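Local structure of envelope glycoprotein (5ZKX) at residues S248-L253 against C257-K262; W112-K117 against L139-G144; V166-T171 against D422-V427. The protein probably drives fusion of the Bourbon virus envelope with a host membrane as a gp64-like glycoprotein, here in its trimeric postfusion form. All coordinates share one frame; numbering follows the deposited sequence.

Contact 1 (S248-L253 against C257-K262); sequences SGFICL and CYKNEK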
loop_
_atom_site.group_PDB
_atom_site.type_symbol
_atom_site.label_atom_id
_atom_site.label_comp_id
_atom_site.label_asym_id
_atom_site.label_seq_id
_atom_site.Cartn_x
_atom_site.Cartn_y
_atom_site.Cartn_z
ATOM N N SER A 248 -7.435 18.236 21.317
ATOM C CA SER A 248 -7.211 19.665 21.488
ATOM C C SER A 248 -7.478 20.481 20.227
ATOM O O SER A 248 -7.210 21.687 20.223
ATOM C CB SER A 248 -5.781 19.906 21.966
ATOM O OG SER A 248 -4.877 19.067 21.266
ATOM N N GLY A 249 -7.994 19.867 19.168
ATOM C CA GLY A 249 -8.298 20.603 17.957
ATOM C C GLY A 249 -7.079 21.208 17.289
ATOM O O GLY A 249 -7.094 22.377 16.890
ATOM N N PHE A 250 -6.014 20.421 17.175
ATOM C CA PHE A 250 -4.793 20.859 16.503
ATOM C C PHE A 250 -4.046 19.616 16.053
ATOM O O PHE A 250 -3.635 18.807 16.891
ATOM C CB PHE A 250 -3.929 21.711 17.435
ATOM C CG PHE A 250 -2.860 22.500 16.729
ATOM C CD1 PHE A 250 -1.886 23.166 17.452
ATOM C CD2 PHE A 250 -2.830 22.580 15.347
ATOM C CE1 PHE A 250 -0.897 23.895 16.814
ATOM C CE2 PHE A 250 -1.845 23.308 14.698
ATOM C CZ PHE A 250 -0.876 23.967 15.435
ATOM N N ILE A 251 -3.884 19.453 14.741
ATOM C CA ILE A 251 -3.196 18.292 14.189
ATOM C C ILE A 251 -2.442 18.730 12.943
ATOM O O ILE A 251 -2.888 19.612 12.204
ATOM C CB ILE A 251 -4.176 17.132 13.880
ATOM C CG1 ILE A 251 -3.411 15.869 13.474
ATOM C CG2 ILE A 251 -5.181 17.536 12.803
ATOM C CD1 ILE A 251 -4.299 14.709 13.083
ATOM N N CYS A 252 -1.280 18.118 12.721
ATOM C CA CYS A 252 -0.460 18.387 11.548
ATOM C C CYS A 252 -0.294 17.104 10.751
ATOM O O CYS A 252 0.178 16.093 11.283
ATOM C CB CYS A 252 0.906 18.951 11.941
ATOM S SG CYS A 252 0.920 20.722 12.271
ATOM N N LEU A 253 -0.691 17.148 9.490
ATOM C CA LEU A 253 -0.383 16.112 8.517
ATOM C C LEU A 253 0.869 16.501 7.745
ATOM O O LEU A 253 1.373 17.619 7.880
ATOM C CB LEU A 253 -1.575 15.917 7.581
ATOM C CG LEU A 253 -2.926 15.596 8.221
ATOM C CD1 LEU A 253 -3.978 15.364 7.147
ATOM C CD2 LEU A 253 -2.814 14.394 9.137
ATOM N N CYS A 257 -1.613 21.464 8.210
ATOM C CA CYS A 257 -1.977 21.461 9.619
ATOM C C CYS A 257 -3.371 22.051 9.777
ATOM O O CYS A 257 -3.737 23.002 9.078
ATOM C CB CYS A 257 -0.974 22.255 10.459
ATOM S SG CYS A 257 0.691 21.574 10.442
ATOM N N TYR A 258 -4.150 21.474 10.691
ATOM C CA TYR A 258 -5.523 21.892 10.944
ATOM C C TYR A 258 -5.650 22.302 12.402
ATOM O O TYR A 258 -5.513 21.464 13.299
ATOM C CB TYR A 258 -6.510 20.769 10.621
ATOM C CG TYR A 258 -6.460 20.299 9.188
ATOM C CD1 TYR A 258 -5.683 19.208 8.821
ATOM C CD2 TYR A 258 -7.192 20.943 8.203
ATOM C CE1 TYR A 258 -5.634 18.775 7.512
ATOM C CE2 TYR A 258 -7.151 20.517 6.893
ATOM C CZ TYR A 258 -6.371 19.433 6.551
ATOM O OH TYR A 258 -6.329 19.005 5.245
ATOM N N LYS A 259 -5.915 23.582 12.638
ATOM C CA LYS A 259 -6.102 24.095 13.985
ATOM C C LYS A 259 -7.528 24.592 14.142
ATOM O O LYS A 259 -8.002 25.410 13.348
ATOM C CB LYS A 259 -5.119 25.220 14.310
ATOM C CG LYS A 259 -5.036 25.517 15.801
ATOM C CD LYS A 259 -4.056 26.629 16.093
ATOM C CE LYS A 259 -3.563 26.553 17.522
ATOM N NZ LYS A 259 -3.002 27.851 17.984
ATOM N N ASN A 260 -8.203 24.091 15.165
ATOM C CA ASN A 260 -9.545 24.544 15.477
ATOM C C ASN A 260 -9.479 25.928 16.104
ATOM O O ASN A 260 -8.869 26.103 17.164
ATOM C CB ASN A 260 -10.214 23.553 16.425
ATOM C CG ASN A 260 -11.698 23.791 16.572
ATOM O OD1 ASN A 260 -12.326 24.416 15.722
ATOM N ND2 ASN A 260 -12.269 23.294 17.660
ATOM N N GLU A 261 -10.081 26.918 15.448
ATOM C CA GLU A 261 -10.413 28.140 16.160
ATOM C C GLU A 261 -11.276 27.769 17.360
ATOM O O GLU A 261 -11.893 26.700 17.386
ATOM C CB GLU A 261 -11.124 29.124 15.234
ATOM C CG GLU A 261 -10.170 29.867 14.309
ATOM C CD GLU A 261 -10.659 29.917 12.876
ATOM O OE1 GLU A 261 -9.811 29.947 11.958
ATOM O OE2 GLU A 261 -11.888 29.925 12.669
ATOM N N LYS A 262 -11.331 28.657 18.359
ATOM C CA LYS A 262 -11.666 28.180 19.699
ATOM C C LYS A 262 -10.575 27.198 20.106
ATOM O O LYS A 262 -10.778 25.983 20.011
ATOM C CB LYS A 262 -13.056 27.528 19.788
ATOM C CG LYS A 262 -14.228 28.472 19.594
ATOM C CD LYS A 262 -14.400 29.381 20.793
ATOM C CE LYS A 262 -14.230 30.835 20.396
ATOM N NZ LYS A 262 -14.156 31.730 21.583
#
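A tight antiparallel beta hairpin, strand 250-252 returning as strand 256-260, is tied across its arms by the disulfide between Cys-252 and Cys-257. These two form a non-hydrogen-bonded pair, and their SG atoms are joined at 2.0 Å with a chi3 of 109°. Next along the ladder, Ile-251 and Tyr-258 make the hydrogen-bonded pair: Tyr-258 N donates to Ile-251 O at 2.7 Å, the donor lying almost on the extension of the C=O bond, and Ile-251 N returns a bond to Tyr-258 O at 3.0 Å. A third bond, Asn-260 N to Gly-249 O (2.7 Å), continues the pairing past the strand start, where Gly-249 takes a positive phi of 63° and its CA lies close to the CB of Asn-260.

On the disulfide's face of the hairpin, Lys-259 lies over the ring of Phe-250. Its CG sits above one face, 3.9 Å from the ring centroid, in a CH-pi contact; farther out its CE passes CD1 and CE1 of Phe-250, both at 3.8 Å. The extended lysine chain carries NZ high over the ring's rim, too far for more than a weak cation-pi attraction, and NZ is hydrogen-bonded to Asn-266 O. The other face bears Ile-251 and Tyr-258. Here Leu-253 CD1 comes to the edge of the tyrosine ring, 3.8 Å from Tyr-258 CE1, while the phenolic OH is hydrogen-bonded to Asp-238 OD2.

The hairpin belongs to a larger mixed sheet: Cys-257 and Lys-259 pair with Thr-35 and Thr-33 of strand 26-36, and Phe-250 and Cys-252 with Gly-271. Phe-243 and Phe-245 of strand 241-245 pack on the Tyr-258 side, and Leu-253 reaches Tyr-285 of a neighbouring subunit.

Contact 2 (W112-K117 against L139-G144); sequences WKMDNK and LSWRCG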
loop_
_atom_site.group_PDB
_atom_site.type_symbol
_atom_site.label_atom_id
_atom_site.label_comp_id
_atom_site.label_asym_id
_atom_site.label_seq_id
_atom_site.Cartn_x
_atom_site.Cartn_y
_atom_site.Cartn_z
ATOM N N TRP A 112 41.892 24.344 -11.033
ATOM C CA TRP A 112 41.633 24.222 -12.464
ATOM C C TRP A 112 40.624 25.227 -13.008
ATOM O O TRP A 112 40.578 25.418 -14.228
ATOM C CB TRP A 112 41.155 22.806 -12.782
ATOM C CG TRP A 112 42.077 21.736 -12.287
ATOM C CD1 TRP A 112 43.127 21.187 -12.958
ATOM C CD2 TRP A 112 42.030 21.085 -11.011
ATOM N NE1 TRP A 112 43.737 20.232 -12.182
ATOM C CE2 TRP A 112 43.083 20.151 -10.982
ATOM C CE3 TRP A 112 41.200 21.200 -9.893
ATOM C CZ2 TRP A 112 43.330 19.336 -9.877
ATOM C CZ3 TRP A 112 41.444 20.392 -8.798
ATOM C CH2 TRP A 112 42.501 19.472 -8.797
ATOM N N LYS A 113 39.812 25.863 -12.158
ATOM C CA LYS A 113 38.849 26.868 -12.617
ATOM C C LYS A 113 37.888 26.269 -13.652
ATOM O O LYS A 113 37.948 26.565 -14.847
ATOM C CB LYS A 113 39.567 28.104 -13.178
ATOM C CG LYS A 113 39.495 29.330 -12.283
ATOM C CD LYS A 113 39.956 29.018 -10.869
ATOM C CE LYS A 113 39.983 30.275 -10.017
ATOM N NZ LYS A 113 40.946 31.277 -10.551
ATOM N N MET A 114 37.028 25.383 -13.147
ATOM C CA MET A 114 36.162 24.515 -13.941
ATOM C C MET A 114 35.608 25.201 -15.180
ATOM O O MET A 114 34.871 26.186 -15.086
ATOM C CB MET A 114 35.000 24.034 -13.068
ATOM C CG MET A 114 35.308 24.008 -11.591
ATOM S SD MET A 114 36.388 22.629 -11.205
ATOM C CE MET A 114 36.598 22.838 -9.434
ATOM N N ASP A 115 35.945 24.654 -16.349
ATOM C CA ASP A 115 35.468 25.192 -17.613
ATOM C C ASP A 115 35.100 24.115 -18.621
ATOM O O ASP A 115 34.748 24.454 -19.756
ATOM C CB ASP A 115 36.521 26.130 -18.229
ATOM C CG ASP A 115 37.908 25.511 -18.261
ATOM O OD1 ASP A 115 38.039 24.313 -17.932
ATOM O OD2 ASP A 115 38.869 26.226 -18.612
ATOM N N ASN A 116 35.176 22.837 -18.257
ATOM C CA ASN A 116 34.734 21.758 -19.129
ATOM C C ASN A 116 33.248 21.527 -18.892
ATOM O O ASN A 116 32.836 21.200 -17.774
ATOM C CB ASN A 116 35.531 20.479 -18.874
ATOM C CG ASN A 116 36.997 20.626 -19.228
ATOM O OD1 ASN A 116 37.606 21.662 -18.972
ATOM N ND2 ASN A 116 37.569 19.590 -19.826
ATOM N N LYS A 117 32.451 21.706 -19.938
ATOM C CA LYS A 117 31.002 21.605 -19.849
ATOM C C LYS A 117 30.557 20.218 -20.287
ATOM O O LYS A 117 31.024 19.701 -21.308
ATOM C CB LYS A 117 30.333 22.682 -20.706
ATOM C CG LYS A 117 29.094 22.236 -21.464
ATOM C CD LYS A 117 28.888 23.081 -22.707
ATOM C CE LYS A 117 28.507 24.509 -22.346
ATOM N NZ LYS A 117 28.242 25.334 -23.557
ATOM N N LEU A 139 43.624 12.421 -13.683
ATOM C CA LEU A 139 42.535 13.221 -13.131
ATOM C C LEU A 139 41.281 12.976 -13.957
ATOM O O LEU A 139 41.295 13.166 -15.176
ATOM C CB LEU A 139 42.903 14.707 -13.128
ATOM C CG LEU A 139 42.020 15.675 -12.344
ATOM C CD1 LEU A 139 42.109 15.391 -10.856
ATOM C CD2 LEU A 139 42.413 17.114 -12.641
ATOM N N SER A 140 40.201 12.552 -13.293
ATOM C CA SER A 140 38.924 12.272 -13.938
ATOM C C SER A 140 37.796 12.897 -13.130
ATOM O O SER A 140 37.782 12.808 -11.900
ATOM C CB SER A 140 38.695 10.767 -14.075
ATOM O OG SER A 140 37.728 10.484 -15.070
ATOM N N TRP A 141 36.844 13.516 -13.824
ATOM C CA TRP A 141 35.787 14.290 -13.188
ATOM C C TRP A 141 34.428 13.629 -13.375
ATOM O O TRP A 141 34.202 12.879 -14.328
ATOM C CB TRP A 141 35.733 15.715 -13.750
ATOM C CG TRP A 141 36.891 16.562 -13.350
ATOM C CD1 TRP A 141 38.132 16.572 -13.916
ATOM C CD2 TRP A 141 36.924 17.529 -12.293
ATOM N NE1 TRP A 141 38.936 17.483 -13.276
ATOM C CE2 TRP A 141 38.218 18.084 -12.276
ATOM C CE3 TRP A 141 35.984 17.977 -11.360
ATOM C CZ2 TRP A 141 38.595 19.066 -11.363
ATOM C CZ3 TRP A 141 36.361 18.952 -10.453
ATOM C CH2 TRP A 141 37.655 19.485 -10.462
ATOM N N ARG A 142 33.524 13.921 -12.442
ATOM C CA ARG A 142 32.131 13.515 -12.532
ATOM C C ARG A 142 31.259 14.697 -12.136
ATOM O O ARG A 142 31.649 15.523 -11.307
ATOM C CB ARG A 142 31.824 12.301 -11.638
ATOM C CG ARG A 142 31.672 12.631 -10.155
ATOM C CD ARG A 142 31.612 11.374 -9.301
ATOM N NE ARG A 142 30.626 10.414 -9.791
ATOM C CZ ARG A 142 29.454 10.184 -9.207
ATOM N NH1 ARG A 142 29.116 10.844 -8.108
ATOM N NH2 ARG A 142 28.620 9.295 -9.722
ATOM N N CYS A 143 30.083 14.789 -12.753
ATOM C CA CYS A 143 29.148 15.853 -12.416
ATOM C C CYS A 143 27.765 15.498 -12.936
ATOM O O CYS A 143 27.610 14.719 -13.880
ATOM C CB CYS A 143 29.598 17.206 -12.979
ATOM S SG CYS A 143 29.561 17.334 -14.777
ATOM N N GLY A 144 26.760 16.092 -12.306
ATOM C CA GLY A 144 25.386 15.907 -12.727
ATOM C C GLY A 144 24.517 16.990 -12.137
ATOM O O GLY A 144 24.888 17.649 -11.161
#
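Trp-112 and Trp-141 meet in an offset edge-to-face pair, with the six-membered rings 5.5 Å apart between centroids and their planes at 86°. Trp-141 supplies the edge: its CZ2 stands over the benzene part of Trp-112, toward the rim, and comes within 3.7 Å of Trp-112 CE3. From the same side, offset toward the rim, Leu-139 CD2 comes to the NE1-CE2 bond, 3.4 Å from Trp-112 NE1, so two side chains spaced two apart on one strand share the ring between them. The third partner of the cluster is Met-114, whose SD approaches Trp-141 CH2 at 3.5 Å. This Met-aromatic contact is oblique, the sulfur lying 43° off the ring normal, and CE follows close behind, 3.7 Å from the same CH2. A bend at chi2 (-74°) brings the methionine sulfur and methyl round to the indole.

In the next shell, Ile-107 O accepts a hydrogen bond from Trp-112 NE1 and so helps to fix the rotation of that indole. Tyr-51 lies beside both tryptophans, edge-to-face with Trp-112 and at roughly half a right angle to Trp-141. Arg-53 and Pro-95 also touch Trp-112, and Thr-93 packs on Trp-141.

Segment 112-117 approaches the long strand 134-148 through side chains, not as its sheet neighbour. It runs into strand 116-118, which pairs with strand 91-93 through a classic beta bulge at Asp-115 and Asn-116 opposite Thr-93. The Cys-143–Cys-91 disulfide links this small sheet to strand 134-148, itself paired with strand 44-58.

Contact 3 (V166-T171 against D422-V427); sequences VMPNGT and DGWTFV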
loop_
_atom_site.group_PDB
_atom_site.type_symbol
_atom_site.label_atom_id
_atom_site.label_comp_id
_atom_site.label_asym_id
_atom_site.label_seq_id
_atom_site.Cartn_x
_atom_site.Cartn_y
_atom_site.Cartn_z
ATOM N N VAL A 166 12.222 16.720 4.209
ATOM C CA VAL A 166 12.462 15.428 4.838
ATOM C C VAL A 166 13.467 14.659 3.997
ATOM O O VAL A 166 13.291 14.506 2.780
ATOM C CB VAL A 166 11.150 14.640 5.013
ATOM C CG1 VAL A 166 10.287 15.292 6.076
ATOM C CG2 VAL A 166 10.385 14.567 3.703
ATOM N N MET A 167 14.533 14.199 4.635
ATOM C CA MET A 167 15.531 13.395 3.958
ATOM C C MET A 167 15.104 11.933 3.945
ATOM O O MET A 167 14.311 11.501 4.785
ATOM C CB MET A 167 16.885 13.548 4.645
ATOM C CG MET A 167 17.367 14.986 4.766
ATOM S SD MET A 167 17.823 15.687 3.168
ATOM C CE MET A 167 16.766 17.123 3.100
ATOM N N PRO A 168 15.594 11.152 2.980
ATOM C CA PRO A 168 15.253 9.720 2.969
ATOM C C PRO A 168 15.690 8.979 4.224
ATOM O O PRO A 168 15.090 7.951 4.559
ATOM C CB PRO A 168 15.972 9.203 1.716
ATOM C CG PRO A 168 16.042 10.396 0.819
ATOM C CD PRO A 168 16.248 11.576 1.730
ATOM N N ASN A 169 16.705 9.466 4.938
ATOM C CA ASN A 169 17.131 8.807 6.165
ATOM C C ASN A 169 16.259 9.156 7.364
ATOM O O ASN A 169 16.466 8.592 8.443
ATOM C CB ASN A 169 18.590 9.150 6.480
ATOM C CG ASN A 169 18.811 10.632 6.708
ATOM O OD1 ASN A 169 17.869 11.421 6.716
ATOM N ND2 ASN A 169 20.069 11.017 6.900
ATOM N N GLY A 170 15.300 10.068 7.204
ATOM C CA GLY A 170 14.442 10.505 8.281
ATOM C C GLY A 170 14.787 11.868 8.840
ATOM O O GLY A 170 13.936 12.490 9.486
ATOM N N THR A 171 16.006 12.344 8.604
ATOM C CA THR A 171 16.426 13.645 9.101
ATOM C C THR A 171 15.646 14.759 8.404
ATOM O O THR A 171 15.270 14.651 7.235
ATOM C CB THR A 171 17.938 13.812 8.898
ATOM O OG1 THR A 171 18.634 13.145 9.959
ATOM C CG2 THR A 171 18.358 15.277 8.875
ATOM N N ASP A 422 11.843 12.269 -7.169
ATOM C CA ASP A 422 12.757 12.434 -8.297
ATOM C C ASP A 422 14.133 12.908 -7.845
ATOM O O ASP A 422 15.156 12.438 -8.354
ATOM C CB ASP A 422 12.163 13.412 -9.308
ATOM C CG ASP A 422 11.227 12.737 -10.285
ATOM O OD1 ASP A 422 11.020 11.511 -10.161
ATOM O OD2 ASP A 422 10.703 13.431 -11.181
ATOM N N GLY A 423 14.178 13.840 -6.895
ATOM C CA GLY A 423 15.462 14.350 -6.443
ATOM C C GLY A 423 16.275 13.302 -5.709
ATOM O O GLY A 423 17.466 13.121 -5.978
ATOM N N TRP A 424 15.641 12.591 -4.775
ATOM C CA TRP A 424 16.343 11.559 -4.025
ATOM C C TRP A 424 16.624 10.327 -4.867
ATOM O O TRP A 424 17.541 9.565 -4.543
ATOM C CB TRP A 424 15.543 11.185 -2.780
ATOM C CG TRP A 424 15.181 12.376 -1.943
ATOM C CD1 TRP A 424 13.942 12.703 -1.475
ATOM C CD2 TRP A 424 16.068 13.407 -1.482
ATOM N NE1 TRP A 424 14.001 13.867 -0.747
ATOM C CE2 TRP A 424 15.295 14.318 -0.737
ATOM C CE3 TRP A 424 17.440 13.643 -1.622
ATOM C CZ2 TRP A 424 15.847 15.446 -0.138
ATOM C CZ3 TRP A 424 17.984 14.765 -1.024
ATOM C CH2 TRP A 424 17.189 15.651 -0.292
ATOM N N THR A 425 15.858 10.110 -5.933
ATOM C CA THR A 425 16.197 9.051 -6.875
ATOM C C THR A 425 17.399 9.445 -7.721
ATOM O O THR A 425 18.251 8.605 -8.034
ATOM C CB THR A 425 14.988 8.731 -7.751
ATOM O OG1 THR A 425 13.881 8.380 -6.910
ATOM C CG2 THR A 425 15.294 7.577 -8.688
ATOM N N PHE A 426 17.488 10.724 -8.091
ATOM C CA PHE A 426 18.680 11.233 -8.759
ATOM C C PHE A 426 19.912 11.052 -7.883
ATOM O O PHE A 426 20.969 10.621 -8.356
ATOM C CB PHE A 426 18.478 12.707 -9.114
ATOM C CG PHE A 426 19.686 13.362 -9.726
ATOM C CD1 PHE A 426 19.945 13.235 -11.079
ATOM C CD2 PHE A 426 20.550 14.118 -8.951
ATOM C CE1 PHE A 426 21.051 13.838 -11.646
ATOM C CE2 PHE A 426 21.656 14.723 -9.512
ATOM C CZ PHE A 426 21.905 14.583 -10.864
ATOM N N VAL A 427 19.792 11.382 -6.596
ATOM C CA VAL A 427 20.918 11.242 -5.675
ATOM C C VAL A 427 21.316 9.778 -5.539
ATOM O O VAL A 427 22.497 9.427 -5.616
ATOM C CB VAL A 427 20.569 11.865 -4.312
ATOM C CG1 VAL A 427 21.515 11.362 -3.229
ATOM C CG2 VAL A 427 20.614 13.382 -4.396
#
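Pro-168 stands its CG-CD edge on the face of the Trp-424 indole, CD 3.7 Å from the centroid of the five-membered ring and 11° off the normal, a CH-pi contact squarely over the face. The neighbouring CG reaches the root of the indole, 3.5 Å from Trp-424 CG. With chi1 at -53°, the tryptophan CG lies opposite its carbonyl carbon, and the indole extends from the helix toward the loop.

Met-167 takes the far end of the ring. Its chain bends at chi2 (-70°) and again at chi3, setting SD obliquely beside the benzene part, 3.5 Å from Trp-424 CH2, as a Met-aromatic contact; CE keeps alongside, 3.8 Å from Trp-424 CZ2. Val-418 touches both Pro-168 and Trp-424.

The loop holds its own shape. Gly-170 N to Met-167 O closes a type I beta turn; overlapping it, Asn-169 OD1 accepts from Thr-171 N at 2.8 Å in an Asx turn, the donor above the carbonyl plane. With Met-167 N bonded to Thr-171 O (2.7 Å) and Gly-170 at positive phi, the pattern is consistent with a type I turn plus G1 bulge connecting strands 162-166 and 172-174, packed against the first turn of helix 422-437.

How the contacts relate
Contact 1 is the most buried of the three and alone pairs backbones within a sheet, where hydrogen bonds and a disulfide join strands close in sequence. Contacts 2 and 3 are partly buried and rest on side chains, each setting a methionine sulfur obliquely to a tryptophan; contact 2 adds a second indole, contact 3 a proline. The centre of contact 2 lies about 39 Å from the centre of the chain, against 19 and 16 Å for the centres of contacts 1 and 3. Contacts 2 and 3 touch where Phe-426 CZ packs on Gly-144 C (3.8 Å), bringing helix 422-437 against strand 134-148. Contact 1 stands apart, about 9 Å from contact 3 between nearest atoms.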